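Local structure of YesW protein (Bacillus subtilis, 2ZUX) at residues A[462-467]-A[560-565]; A[457-462]-A[472-477]; A[429-434]-A[450-455]; A[504-507]-A[513-516]; A[540-545]-A[549-554]. The protein cleaves the rhamnogalacturonan backbone of plant cell-wall pectin by endo-type elimination, as a secreted, calcium-containing lyase of polysaccharide lyase family 11. All coordinates share one frame; numbering follows the deposited sequence.

Contact 1 of 5, residues A[462-467]-A[560-565]; sequences LLREQL and QPPHTS. With CA (calcium ion), chain F.
Arg464 meets the extended chain at Pro562 end-on, both terminal nitrogens closing on one carbonyl oxygen. Arg464 NH1 lies 2.9 Å and Arg464 NH2 2.8 Å from Pro562 O, which sits close to the guanidinium plane. Neither hydrogen bond is straight, since both converge on a single acceptor. NH1 approaches nearly along the C=O axis (163°), while NH2 comes in tilted from the carbonyl plane. The imidazole of His563 stands steeply to the guanidinium, their planes 76° apart, and presents a face to Arg464 NH1, which is 3.7 Å from His563 CD2. Setting CG opposite the backbone N (chi1 -155°) and keeping the rest of the chain extended carries the cation across to this carbonyl. Behind it lies a calcium-binding loop on a blade of the beta-propeller: Leu463 O, 2.3 Å from the ion, and the chelating Glu465, with OE1 and OE2 each 2.5 Å from it, flank Arg464 in sequence and share the metal with Asp459 and Asp461. Glu513 supplies a salt bridge to NH2, so the buried cation has an acidic partner besides the neutral carbonyl. An alanine here would leave Pro562 O without either donor and is likely to strand the Glu513 carboxylate in the interior without its cation. Pro562 CG, 4.0 Å from Arg464 NH2, and Gln504 pack beside the group.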
# COMPACT_ATOMS: atom_id res chain seq x y z
N LEU A 462 -8.43 -9.48 -17.52
CA LEU A 462 -8.76 -8.25 -16.82
C LEU A 462 -9.51 -8.47 -15.51
O LEU A 462 -9.69 -7.53 -14.75
CB LEU A 462 -9.54 -7.31 -17.75
CG LEU A 462 -8.78 -6.80 -18.98
CD1 LEU A 462 -9.74 -6.06 -19.91
CD2 LEU A 462 -7.62 -5.88 -18.58
N LEU A 463 -9.91 -9.71 -15.23
CA LEU A 463 -10.46 -10.05 -13.92
C LEU A 463 -9.33 -9.98 -12.89
O LEU A 463 -8.15 -10.07 -13.26
CB LEU A 463 -11.11 -11.44 -13.93
CG LEU A 463 -12.27 -11.64 -14.90
CD1 LEU A 463 -12.74 -13.08 -14.85
CD2 LEU A 463 -13.43 -10.70 -14.59
N ARG A 464 -9.68 -9.81 -11.62
CA ARG A 464 -8.67 -9.77 -10.58
C ARG A 464 -8.62 -11.08 -9.84
O ARG A 464 -9.66 -11.68 -9.51
CB ARG A 464 -8.92 -8.59 -9.64
CG ARG A 464 -7.66 -8.11 -8.94
CD ARG A 464 -7.84 -6.79 -8.24
NE ARG A 464 -6.54 -6.23 -7.84
CZ ARG A 464 -6.39 -5.19 -7.01
NH1 ARG A 464 -7.46 -4.61 -6.47
NH2 ARG A 464 -5.18 -4.74 -6.73
N GLU A 465 -7.40 -11.54 -9.58
CA GLU A 465 -7.16 -12.77 -8.84
C GLU A 465 -7.13 -12.46 -7.33
O GLU A 465 -7.31 -11.31 -6.93
CB GLU A 465 -5.88 -13.44 -9.34
CG GLU A 465 -5.99 -14.03 -10.77
CD GLU A 465 -6.22 -12.99 -11.86
OE1 GLU A 465 -5.30 -12.21 -12.17
OE2 GLU A 465 -7.34 -12.96 -12.45
N GLN A 466 -6.93 -13.48 -6.51
CA GLN A 466 -6.95 -13.31 -5.06
C GLN A 466 -5.59 -13.67 -4.47
O GLN A 466 -4.92 -14.57 -4.97
CB GLN A 466 -8.03 -14.17 -4.41
CG GLN A 466 -9.46 -13.75 -4.72
CD GLN A 466 -9.91 -14.19 -6.11
OE1 GLN A 466 -9.80 -15.37 -6.46
NE2 GLN A 466 -10.36 -13.25 -6.93
N LEU A 467 -5.18 -12.96 -3.42
CA LEU A 467 -3.94 -13.29 -2.73
C LEU A 467 -4.20 -13.42 -1.24
O LEU A 467 -4.94 -12.63 -0.65
CB LEU A 467 -2.87 -12.22 -3.02
CG LEU A 467 -1.50 -12.40 -2.35
CD1 LEU A 467 -0.43 -11.79 -3.22
CD2 LEU A 467 -1.44 -11.81 -0.94
N GLN A 560 -4.39 -3.26 3.58
CA GLN A 560 -5.44 -3.50 2.59
C GLN A 560 -4.86 -3.45 1.19
O GLN A 560 -3.86 -2.76 0.97
CB GLN A 560 -6.54 -2.44 2.72
CG GLN A 560 -7.26 -2.47 4.06
CD GLN A 560 -8.00 -3.76 4.30
OE1 GLN A 560 -8.94 -4.10 3.57
NE2 GLN A 560 -7.58 -4.49 5.32
N PRO A 561 -5.49 -4.17 0.24
CA PRO A 561 -5.00 -4.18 -1.13
C PRO A 561 -5.27 -2.86 -1.86
O PRO A 561 -6.19 -2.13 -1.50
CB PRO A 561 -5.80 -5.31 -1.78
CG PRO A 561 -7.08 -5.36 -1.01
CD PRO A 561 -6.68 -5.04 0.41
N PRO A 562 -4.46 -2.56 -2.89
CA PRO A 562 -4.63 -1.32 -3.63
C PRO A 562 -5.70 -1.41 -4.71
O PRO A 562 -6.02 -2.50 -5.20
CB PRO A 562 -3.25 -1.10 -4.24
CG PRO A 562 -2.73 -2.50 -4.47
CD PRO A 562 -3.30 -3.35 -3.36
N HIS A 563 -6.23 -0.24 -5.08
CA HIS A 563 -7.23 -0.11 -6.13
C HIS A 563 -6.84 0.99 -7.11
O HIS A 563 -6.09 1.89 -6.77
CB HIS A 563 -8.58 0.21 -5.51
CG HIS A 563 -9.25 -0.99 -4.92
ND1 HIS A 563 -9.20 -1.31 -3.58
CD2 HIS A 563 -9.95 -1.98 -5.52
CE1 HIS A 563 -9.85 -2.44 -3.38
NE2 HIS A 563 -10.32 -2.86 -4.54
N THR A 564 -7.38 0.91 -8.32
CA THR A 564 -7.18 1.95 -9.32
C THR A 564 -8.29 3.00 -9.26
O THR A 564 -9.40 2.73 -8.76
CB THR A 564 -7.10 1.33 -10.74
OG1 THR A 564 -8.20 0.44 -10.92
CG2 THR A 564 -5.81 0.56 -10.91
N SER A 565 -8.00 4.19 -9.77
CA SER A 565 -8.99 5.27 -9.81
C SER A 565 -10.09 5.03 -10.84
O SER A 565 -11.15 5.67 -10.76
CB SER A 565 -8.29 6.60 -10.13
OG SER A 565 -7.81 6.63 -11.45
CA CA F . -6.59 -11.42 -14.21
O HOH W 1 -4.63 -9.94 -14.25

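Contact 2 of 5, residues A[457-462]-A[472-477]; sequences WWDGDL and IDKWDY. With CA (calcium ion), chain F.
Trp458 and Ile472 form the tight, buried end of this contact. Ile472 CD1 lies over one face of the indole, 3.7 Å from the centroid of the five-membered ring, in a CH-pi contact, and 3.4 Å from Trp458 CD2. The two side chains cross at about a right angle, so the methyl rather than the length of the isoleucine meets the ring. Toward the more exposed end, packing gives way to charge. With Lys474 bent at its last torsion (chi4 72°), its NZ makes salt bridges to Asp459 OD2 (2.9 Å), on its syn lone pair, and to Asp461 OD2 (2.8 Å), and bonds to Glu465 OE2 as well. The other oxygens of the aspartates face the calcium, Asp459 OD1 at 2.3 Å and Asp461 OD1 at 2.4 Å. A methionine in place of Lys474 would probably leave Asp459 OD2 and Asp461 OD2 without their shared cation. Asp459 OD1 also accepts from Asp461 N in an Asx turn, part of a calcium-binding loop between blade strands in which alternate residues, Asp459, Asp461, Leu463 and Glu465, bind one ion.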
# COMPACT_ATOMS: atom_id res chain seq x y z
N TRP A 457 -3.87 -8.41 -9.59
CA TRP A 457 -3.85 -8.68 -11.04
C TRP A 457 -2.60 -9.49 -11.34
O TRP A 457 -1.49 -8.95 -11.30
CB TRP A 457 -3.89 -7.38 -11.86
CG TRP A 457 -5.22 -6.70 -11.75
CD1 TRP A 457 -6.42 -7.16 -12.23
CD2 TRP A 457 -5.51 -5.45 -11.09
NE1 TRP A 457 -7.43 -6.29 -11.91
CE2 TRP A 457 -6.90 -5.23 -11.21
CE3 TRP A 457 -4.72 -4.50 -10.41
CZ2 TRP A 457 -7.53 -4.10 -10.68
CZ3 TRP A 457 -5.35 -3.37 -9.89
CH2 TRP A 457 -6.74 -3.19 -10.02
N TRP A 458 -2.79 -10.78 -11.62
CA TRP A 458 -1.67 -11.71 -11.77
C TRP A 458 -1.61 -12.41 -13.12
O TRP A 458 -0.52 -12.52 -13.71
CB TRP A 458 -1.70 -12.76 -10.65
CG TRP A 458 -0.54 -13.69 -10.70
CD1 TRP A 458 -0.56 -15.00 -11.08
CD2 TRP A 458 0.82 -13.38 -10.39
NE1 TRP A 458 0.71 -15.53 -10.99
CE2 TRP A 458 1.58 -14.56 -10.58
CE3 TRP A 458 1.48 -12.22 -9.95
CZ2 TRP A 458 2.96 -14.61 -10.34
CZ3 TRP A 458 2.86 -12.28 -9.72
CH2 TRP A 458 3.57 -13.47 -9.92
N ASP A 459 -2.74 -12.92 -13.60
CA ASP A 459 -2.75 -13.59 -14.89
C ASP A 459 -2.98 -12.61 -16.03
O ASP A 459 -2.84 -11.39 -15.85
CB ASP A 459 -3.71 -14.79 -14.90
CG ASP A 459 -5.18 -14.39 -14.85
OD1 ASP A 459 -5.51 -13.20 -15.11
OD2 ASP A 459 -6.00 -15.28 -14.57
N GLY A 460 -3.32 -13.12 -17.20
CA GLY A 460 -3.43 -12.27 -18.38
C GLY A 460 -4.77 -11.61 -18.60
O GLY A 460 -4.88 -10.73 -19.46
N ASP A 461 -5.80 -12.01 -17.86
CA ASP A 461 -7.13 -11.44 -18.08
C ASP A 461 -7.40 -10.24 -17.18
O ASP A 461 -6.67 -9.99 -16.21
CB ASP A 461 -8.24 -12.51 -18.02
CG ASP A 461 -8.59 -12.94 -16.60
OD1 ASP A 461 -8.31 -12.22 -15.62
OD2 ASP A 461 -9.21 -14.02 -16.48
N LEU A 462 -8.43 -9.48 -17.52
CA LEU A 462 -8.76 -8.25 -16.82
C LEU A 462 -9.51 -8.47 -15.51
O LEU A 462 -9.69 -7.53 -14.75
CB LEU A 462 -9.54 -7.31 -17.75
CG LEU A 462 -8.78 -6.80 -18.98
CD1 LEU A 462 -9.74 -6.06 -19.91
CD2 LEU A 462 -7.62 -5.88 -18.58
N ILE A 472 -1.56 -17.27 -4.56
CA ILE A 472 -2.42 -16.54 -5.48
C ILE A 472 -3.44 -17.54 -6.03
O ILE A 472 -3.05 -18.61 -6.53
CB ILE A 472 -1.63 -15.88 -6.63
CG1 ILE A 472 -0.63 -14.86 -6.06
CG2 ILE A 472 -2.59 -15.22 -7.63
CD1 ILE A 472 0.27 -14.23 -7.10
N ASP A 473 -4.72 -17.22 -5.89
CA ASP A 473 -5.82 -18.06 -6.35
C ASP A 473 -6.63 -17.36 -7.43
O ASP A 473 -6.59 -16.13 -7.55
CB ASP A 473 -6.75 -18.41 -5.18
CG ASP A 473 -6.04 -19.08 -4.01
OD1 ASP A 473 -5.17 -19.96 -4.23
OD2 ASP A 473 -6.36 -18.73 -2.86
N LYS A 474 -7.38 -18.14 -8.19
CA LYS A 474 -8.33 -17.58 -9.15
C LYS A 474 -9.71 -18.17 -8.90
O LYS A 474 -9.86 -19.37 -8.65
CB LYS A 474 -7.89 -17.82 -10.59
CG LYS A 474 -8.65 -16.93 -11.59
CD LYS A 474 -8.22 -17.16 -13.01
CE LYS A 474 -9.07 -16.35 -13.95
NZ LYS A 474 -8.75 -14.90 -13.88
N TRP A 475 -10.71 -17.31 -8.97
CA TRP A 475 -12.10 -17.70 -8.79
C TRP A 475 -12.67 -18.27 -10.08
O TRP A 475 -12.69 -17.61 -11.12
CB TRP A 475 -12.90 -16.48 -8.35
CG TRP A 475 -14.38 -16.68 -8.13
CD1 TRP A 475 -15.39 -16.11 -8.86
CD2 TRP A 475 -15.02 -17.45 -7.09
NE1 TRP A 475 -16.61 -16.47 -8.34
CE2 TRP A 475 -16.41 -17.29 -7.26
CE3 TRP A 475 -14.55 -18.25 -6.04
CZ2 TRP A 475 -17.35 -17.91 -6.42
CZ3 TRP A 475 -15.49 -18.87 -5.20
CH2 TRP A 475 -16.87 -18.69 -5.40
N ASP A 476 -13.13 -19.52 -10.00
CA ASP A 476 -13.85 -20.15 -11.10
C ASP A 476 -15.30 -19.73 -10.92
O ASP A 476 -16.03 -20.30 -10.10
CB ASP A 476 -13.67 -21.67 -11.00
CG ASP A 476 -14.47 -22.45 -12.05
OD1 ASP A 476 -15.41 -21.91 -12.65
OD2 ASP A 476 -14.14 -23.64 -12.24
N TYR A 477 -15.72 -18.71 -11.66
CA TYR A 477 -17.03 -18.09 -11.45
C TYR A 477 -18.19 -18.96 -11.91
O TYR A 477 -19.29 -18.87 -11.35
CB TYR A 477 -17.11 -16.70 -12.09
CG TYR A 477 -16.94 -16.70 -13.59
CD1 TYR A 477 -18.04 -16.85 -14.44
CD2 TYR A 477 -15.68 -16.53 -14.17
CE1 TYR A 477 -17.89 -16.85 -15.82
CE2 TYR A 477 -15.52 -16.53 -15.56
CZ TYR A 477 -16.63 -16.69 -16.37
OH TYR A 477 -16.49 -16.68 -17.74
CA CA F . -6.59 -11.42 -14.21
O HOH W 1 -4.63 -9.94 -14.25

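Contact 3 of 5, residues A[429-434]-A[450-455]; sequences EVWANG and SSTNFG. With CA (calcium ion), chain I.
Trp431 points the N-H edge of its indole at segment 450-455, where NE1 donates to Ser451 O at 2.9 Å. The bond is fairly straight (154° at the hydrogen), and the acceptor lies close to the ring plane. Thr452 comes alongside the same edge, running in the opposite direction, with its CG2 3.8 Å from Trp431 CD1. What delivers the ring is the first torsion of Trp431, which sets CG between the backbone N and carbonyl carbon (chi1 64°). Further out, Pro449, Met417 and Gln466 pack against the indole, and Thr452 O accepts from Arg415, a substrate-binding residue. Two residues before Trp431 on its strand, Glu429 chelates a calcium through OE1 at 2.7 Å and OE2 at 2.4 Å, in a site completed by Asp420, the carbonyls of Asp422, Tyr425 and Gly427, and a water. The contact bridges consecutive propeller blades: strand 429-432 lies between strands 416-419 and 435-437, whereas the loop residues 450-453 lead into strand 454-456, the neighbour of strand 465-468.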
# COMPACT_ATOMS: atom_id res chain seq x y z
N GLU A 429 -17.26 -7.30 -8.05
CA GLU A 429 -18.00 -8.03 -7.04
C GLU A 429 -17.43 -7.70 -5.66
O GLU A 429 -16.30 -7.21 -5.54
CB GLU A 429 -17.88 -9.54 -7.29
CG GLU A 429 -18.71 -10.04 -8.49
CD GLU A 429 -18.28 -9.47 -9.83
OE1 GLU A 429 -17.09 -9.63 -10.22
OE2 GLU A 429 -19.12 -8.85 -10.52
N VAL A 430 -18.23 -7.95 -4.63
CA VAL A 430 -17.77 -7.76 -3.26
C VAL A 430 -18.20 -8.97 -2.46
O VAL A 430 -19.21 -9.62 -2.77
CB VAL A 430 -18.29 -6.45 -2.61
CG1 VAL A 430 -17.82 -5.22 -3.41
CG2 VAL A 430 -19.80 -6.47 -2.49
N TRP A 431 -17.42 -9.32 -1.45
CA TRP A 431 -17.80 -10.42 -0.58
C TRP A 431 -17.40 -10.22 0.86
O TRP A 431 -16.39 -9.60 1.15
CB TRP A 431 -17.32 -11.79 -1.10
CG TRP A 431 -15.82 -12.07 -1.19
CD1 TRP A 431 -15.07 -12.79 -0.30
CD2 TRP A 431 -14.95 -11.74 -2.27
NE1 TRP A 431 -13.78 -12.89 -0.75
CE2 TRP A 431 -13.67 -12.27 -1.96
CE3 TRP A 431 -15.12 -11.04 -3.48
CZ2 TRP A 431 -12.57 -12.11 -2.80
CZ3 TRP A 431 -14.02 -10.88 -4.31
CH2 TRP A 431 -12.76 -11.42 -3.97
N ALA A 432 -18.23 -10.76 1.75
CA ALA A 432 -18.03 -10.67 3.18
C ALA A 432 -19.07 -11.54 3.86
O ALA A 432 -20.17 -11.75 3.32
CB ALA A 432 -18.18 -9.23 3.65
N ASN A 433 -18.73 -12.01 5.06
CA ASN A 433 -19.66 -12.80 5.89
C ASN A 433 -20.26 -13.99 5.14
O ASN A 433 -21.42 -14.34 5.35
CB ASN A 433 -20.76 -11.89 6.49
CG ASN A 433 -21.44 -12.51 7.71
OD1 ASN A 433 -20.80 -13.18 8.52
ND2 ASN A 433 -22.73 -12.27 7.85
N GLY A 434 -19.46 -14.59 4.25
CA GLY A 434 -19.85 -15.84 3.60
C GLY A 434 -20.73 -15.72 2.36
O GLY A 434 -21.18 -16.73 1.83
N SER A 450 -12.15 -18.49 -1.51
CA SER A 450 -11.54 -19.11 -0.35
C SER A 450 -10.69 -18.17 0.51
O SER A 450 -10.18 -18.58 1.56
CB SER A 450 -10.68 -20.29 -0.79
OG SER A 450 -9.64 -19.83 -1.62
N SER A 451 -10.50 -16.93 0.05
CA SER A 451 -9.83 -15.91 0.84
C SER A 451 -10.63 -14.62 0.78
O SER A 451 -11.39 -14.40 -0.17
CB SER A 451 -8.41 -15.66 0.34
OG SER A 451 -8.38 -15.14 -0.98
N THR A 452 -10.45 -13.80 1.81
CA THR A 452 -11.04 -12.47 1.87
C THR A 452 -9.97 -11.52 2.41
O THR A 452 -10.06 -11.01 3.54
CB THR A 452 -12.32 -12.46 2.73
OG1 THR A 452 -13.14 -13.57 2.33
CG2 THR A 452 -13.11 -11.17 2.54
N ASN A 453 -8.94 -11.32 1.60
CA ASN A 453 -7.74 -10.61 2.03
C ASN A 453 -7.33 -9.59 0.96
O ASN A 453 -7.75 -8.45 1.03
CB ASN A 453 -6.62 -11.60 2.37
CG ASN A 453 -5.44 -10.93 3.03
OD1 ASN A 453 -5.50 -9.74 3.36
ND2 ASN A 453 -4.37 -11.68 3.25
N PHE A 454 -6.53 -10.01 -0.02
CA PHE A 454 -6.10 -9.13 -1.10
C PHE A 454 -6.70 -9.59 -2.43
O PHE A 454 -7.00 -10.77 -2.62
CB PHE A 454 -4.56 -9.16 -1.25
CG PHE A 454 -3.81 -8.17 -0.37
CD1 PHE A 454 -4.20 -7.88 0.94
CD2 PHE A 454 -2.64 -7.59 -0.85
CE1 PHE A 454 -3.45 -6.99 1.73
CE2 PHE A 454 -1.90 -6.71 -0.08
CZ PHE A 454 -2.31 -6.41 1.21
N GLY A 455 -6.84 -8.64 -3.34
CA GLY A 455 -7.04 -8.92 -4.75
C GLY A 455 -5.77 -8.51 -5.46
O GLY A 455 -5.12 -7.53 -5.06
CA CA I . -17.80 -8.40 -12.49
O HOH W 2 -17.21 -7.55 -14.64

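Contact 4 of 5, residues A[504-507]-A[513-516]; sequences QADL and EEVV. With CA (calcium ion), chain E.
Ala505 and Glu514 pair through their backbones as a hydrogen-bonded couple of an antiparallel hairpin. Ala505 N donates to Glu514 O at 3.0 Å. In return Glu514 N gives to Ala505 O at 2.8 Å, coming from well above the carbonyl plane. Past this pair the chain makes an inverse gamma turn centred on Asp506, and the amide of Leu507 is taken over by a side chain: Glu514 OE1 accepts it at 2.8 Å. That carboxylate also chelates calcium, OE1 at 2.6 Å and OE2 at 2.5 Å, folding back through a bend at chi2 (60°); Asp506 OD1 joins it at 2.4 Å from the ion. Carbonyls of Leu508, Asp510 and Arg512 and a water complete the site, while Thr529 bonds to Glu514 OE2 and Thr540 to Asp506 OD2. On the other side of the hairpin Gln504 NE2 meets Glu513 OE2 at 3.0 Å, from above the carboxylate plane (50° out of it), and also serves Gly455 O. Glu513 is satisfied further by Tyr547 and, in a salt bridge, by Arg464. Strand 514-519 continues between strands 503-505 and 524-528, and strand 454-456 packs its Ile456 against Gln504, Glu513 and Val515.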
# COMPACT_ATOMS: atom_id res chain seq x y z
N GLN A 504 2.51 -5.89 -2.03
CA GLN A 504 1.98 -6.18 -3.36
C GLN A 504 1.91 -4.87 -4.13
O GLN A 504 1.29 -3.91 -3.65
CB GLN A 504 0.59 -6.80 -3.28
CG GLN A 504 -0.06 -7.04 -4.63
CD GLN A 504 -1.50 -7.49 -4.48
OE1 GLN A 504 -1.77 -8.55 -3.89
NE2 GLN A 504 -2.43 -6.68 -4.97
N ALA A 505 2.54 -4.80 -5.30
CA ALA A 505 2.55 -3.57 -6.09
C ALA A 505 3.06 -3.86 -7.47
O ALA A 505 3.94 -4.72 -7.65
CB ALA A 505 3.45 -2.52 -5.44
N ASP A 506 2.54 -3.13 -8.46
CA ASP A 506 3.17 -3.13 -9.78
C ASP A 506 4.46 -2.33 -9.72
O ASP A 506 4.46 -1.11 -9.95
CB ASP A 506 2.24 -2.55 -10.84
CG ASP A 506 2.91 -2.43 -12.19
OD1 ASP A 506 3.91 -3.15 -12.44
OD2 ASP A 506 2.43 -1.62 -13.00
N LEU A 507 5.56 -3.00 -9.39
CA LEU A 507 6.82 -2.30 -9.20
C LEU A 507 7.84 -2.49 -10.32
O LEU A 507 8.84 -1.79 -10.35
CB LEU A 507 7.43 -2.58 -7.81
CG LEU A 507 7.48 -3.98 -7.22
CD1 LEU A 507 8.50 -4.85 -7.93
CD2 LEU A 507 7.81 -3.91 -5.73
N GLU A 513 0.62 -7.01 -11.06
CA GLU A 513 1.23 -6.67 -9.79
C GLU A 513 2.27 -7.71 -9.36
O GLU A 513 2.04 -8.90 -9.49
CB GLU A 513 0.15 -6.54 -8.73
CG GLU A 513 -0.89 -5.49 -9.08
CD GLU A 513 -1.97 -5.38 -8.03
OE1 GLU A 513 -2.98 -6.10 -8.17
OE2 GLU A 513 -1.79 -4.60 -7.07
N GLU A 514 3.40 -7.23 -8.86
CA GLU A 514 4.41 -8.10 -8.26
C GLU A 514 4.05 -8.36 -6.81
O GLU A 514 3.28 -7.60 -6.19
CB GLU A 514 5.79 -7.44 -8.32
CG GLU A 514 6.45 -7.45 -9.69
CD GLU A 514 5.64 -6.73 -10.77
OE1 GLU A 514 5.32 -5.53 -10.59
OE2 GLU A 514 5.31 -7.38 -11.79
N VAL A 515 4.59 -9.44 -6.26
CA VAL A 515 4.44 -9.74 -4.84
C VAL A 515 5.82 -9.85 -4.23
O VAL A 515 6.71 -10.51 -4.77
CB VAL A 515 3.70 -11.05 -4.58
CG1 VAL A 515 3.36 -11.17 -3.10
CG2 VAL A 515 2.44 -11.13 -5.40
N VAL A 516 6.00 -9.19 -3.08
CA VAL A 516 7.21 -9.31 -2.30
C VAL A 516 6.85 -10.10 -1.05
O VAL A 516 6.05 -9.63 -0.22
CB VAL A 516 7.77 -7.93 -1.90
CG1 VAL A 516 9.09 -8.09 -1.14
CG2 VAL A 516 7.94 -7.05 -3.13
CA CA E . 4.32 -5.45 -13.00
O HOH W 3 4.24 -7.27 -14.62

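Contact 5 of 5, residues A[540-545]-A[549-554]; sequences TLMHDP and LGIAWQ
Asp544 OD2 is gripped by two backbone amides, those of Val546 and Tyr547, and so caps the N-terminal end of the helix 547-553, the one helix of this propeller enzyme. Its other oxygen, OD1, bonds to Ser565. The residues before it form a short 3-10 turn, in which His543 N bonds to Thr540 O at 2.9 Å and Asp544 N to Leu541 O. From that turn Met542 reaches the flank of the helix. Bends at chi2 (-58°) and chi3 bring Met542 SD to 3.6 Å from Ile551 CG1, and Met542 CE follows at 3.9 Å from Ile551 CG2; the two side chains cross at about a right angle. Val119 of strand 109-120 touches both, and Ala505 packs on Ile551, placing this apolar contact between the helix and neighbouring strands. At the other end, where chain enters helix, there is no hydrogen bond across the two segments but close packing: Pro545 O lies 3.2 Å from Leu549 CG and 3.2 Å from Leu549 CD1.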
# COMPACT_ATOMS: atom_id res chain seq x y z
N THR A 540 1.39 1.78 -16.34
CA THR A 540 1.90 1.27 -15.08
C THR A 540 1.01 1.77 -13.94
O THR A 540 0.62 2.94 -13.90
CB THR A 540 3.39 1.61 -14.85
OG1 THR A 540 3.79 1.06 -13.59
CG2 THR A 540 3.65 3.12 -14.84
N LEU A 541 0.67 0.87 -13.02
CA LEU A 541 -0.31 1.21 -11.99
C LEU A 541 0.21 2.28 -11.03
O LEU A 541 -0.58 3.00 -10.42
CB LEU A 541 -0.77 -0.04 -11.26
CG LEU A 541 -1.29 -1.19 -12.13
CD1 LEU A 541 -1.80 -2.33 -11.25
CD2 LEU A 541 -2.40 -0.70 -13.10
N MET A 542 1.53 2.41 -10.94
CA MET A 542 2.14 3.43 -10.10
C MET A 542 1.96 4.83 -10.67
O MET A 542 2.30 5.82 -10.00
CB MET A 542 3.62 3.11 -9.88
CG MET A 542 3.83 1.82 -9.10
SD MET A 542 3.06 1.75 -7.47
CE MET A 542 4.43 2.34 -6.45
N HIS A 543 1.45 4.93 -11.90
CA HIS A 543 1.08 6.23 -12.47
C HIS A 543 -0.43 6.51 -12.38
O HIS A 543 -0.92 7.51 -12.92
CB HIS A 543 1.54 6.34 -13.92
CG HIS A 543 3.00 6.65 -14.09
ND1 HIS A 543 3.79 7.16 -13.08
CD2 HIS A 543 3.78 6.56 -15.18
CE1 HIS A 543 5.02 7.35 -13.55
NE2 HIS A 543 5.03 7.00 -14.83
N ASP A 544 -1.17 5.63 -11.70
CA ASP A 544 -2.56 5.91 -11.39
C ASP A 544 -2.64 6.65 -10.06
O ASP A 544 -2.03 6.22 -9.09
CB ASP A 544 -3.39 4.64 -11.32
CG ASP A 544 -4.83 4.93 -10.98
OD1 ASP A 544 -5.55 5.42 -11.87
OD2 ASP A 544 -5.24 4.71 -9.81
N PRO A 545 -3.41 7.76 -9.99
CA PRO A 545 -3.46 8.58 -8.77
C PRO A 545 -4.04 7.95 -7.51
O PRO A 545 -3.77 8.47 -6.44
CB PRO A 545 -4.31 9.79 -9.20
CG PRO A 545 -5.12 9.30 -10.35
CD PRO A 545 -4.20 8.37 -11.08
N LEU A 549 -1.21 5.90 -4.37
CA LEU A 549 -1.46 6.27 -2.98
C LEU A 549 -1.77 5.04 -2.13
O LEU A 549 -1.39 5.00 -0.97
CB LEU A 549 -2.57 7.32 -2.87
CG LEU A 549 -2.26 8.62 -3.63
CD1 LEU A 549 -3.41 9.60 -3.47
CD2 LEU A 549 -0.95 9.25 -3.18
N GLY A 550 -2.46 4.06 -2.71
CA GLY A 550 -2.69 2.77 -2.04
C GLY A 550 -1.41 2.04 -1.68
O GLY A 550 -1.31 1.43 -0.60
N ILE A 551 -0.41 2.12 -2.55
CA ILE A 551 0.87 1.49 -2.23
C ILE A 551 1.51 2.21 -1.05
O ILE A 551 2.05 1.56 -0.15
CB ILE A 551 1.81 1.43 -3.46
CG1 ILE A 551 1.14 0.64 -4.60
CG2 ILE A 551 3.16 0.83 -3.07
CD1 ILE A 551 0.56 -0.72 -4.20
N ALA A 552 1.40 3.53 -1.01
CA ALA A 552 1.95 4.27 0.13
C ALA A 552 1.29 3.89 1.45
O ALA A 552 1.99 3.80 2.46
CB ALA A 552 1.86 5.78 -0.11
N TRP A 553 -0.02 3.65 1.47
CA TRP A 553 -0.67 3.25 2.73
C TRP A 553 -0.81 1.75 2.94
O TRP A 553 -1.36 1.33 3.95
CB TRP A 553 -2.01 3.98 3.01
CG TRP A 553 -3.10 3.91 1.96
CD1 TRP A 553 -3.62 4.99 1.29
CD2 TRP A 553 -3.85 2.76 1.51
NE1 TRP A 553 -4.62 4.59 0.46
CE2 TRP A 553 -4.77 3.23 0.54
CE3 TRP A 553 -3.81 1.38 1.79
CZ2 TRP A 553 -5.66 2.38 -0.12
CZ3 TRP A 553 -4.69 0.54 1.11
CH2 TRP A 553 -5.60 1.05 0.16
N GLN A 554 -0.28 0.93 2.02
CA GLN A 554 -0.47 -0.51 2.16
C GLN A 554 -0.00 -1.04 3.52
O GLN A 554 -0.67 -1.88 4.14
CB GLN A 554 0.19 -1.31 1.04
CG GLN A 554 -0.25 -2.77 1.05
CD GLN A 554 0.24 -3.51 -0.17
OE1 GLN A 554 0.99 -4.49 -0.06
NE2 GLN A 554 -0.16 -3.05 -1.35

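In the fold
Contacts 1 and 2 share one calcium, and Lys474 NZ, 2.8 Å from Glu465 OE2, ties strand 471-476 to it. Contact 3 joins the same blade through the backbone bond from Leu467 N to Phe454 O, 3.0 Å. Contact 4 meets this blade where Arg464 NH2 is 3.0 Å from Glu513 OE1 and Gln504 NE2 is 2.8 Å from Gly455 O. Contact 5 in turn links back to contact 4, Gln554 NE2 lying 2.9 Å from Gln504 O, and to contact 1, Ser565 OG lying 2.6 Å from Asp544 OD1. The side chains of Thr452 and Val516 are each about 13 Å from a bound rhamnose, but Thr452 is about 4 Å from substrate-binding Arg415.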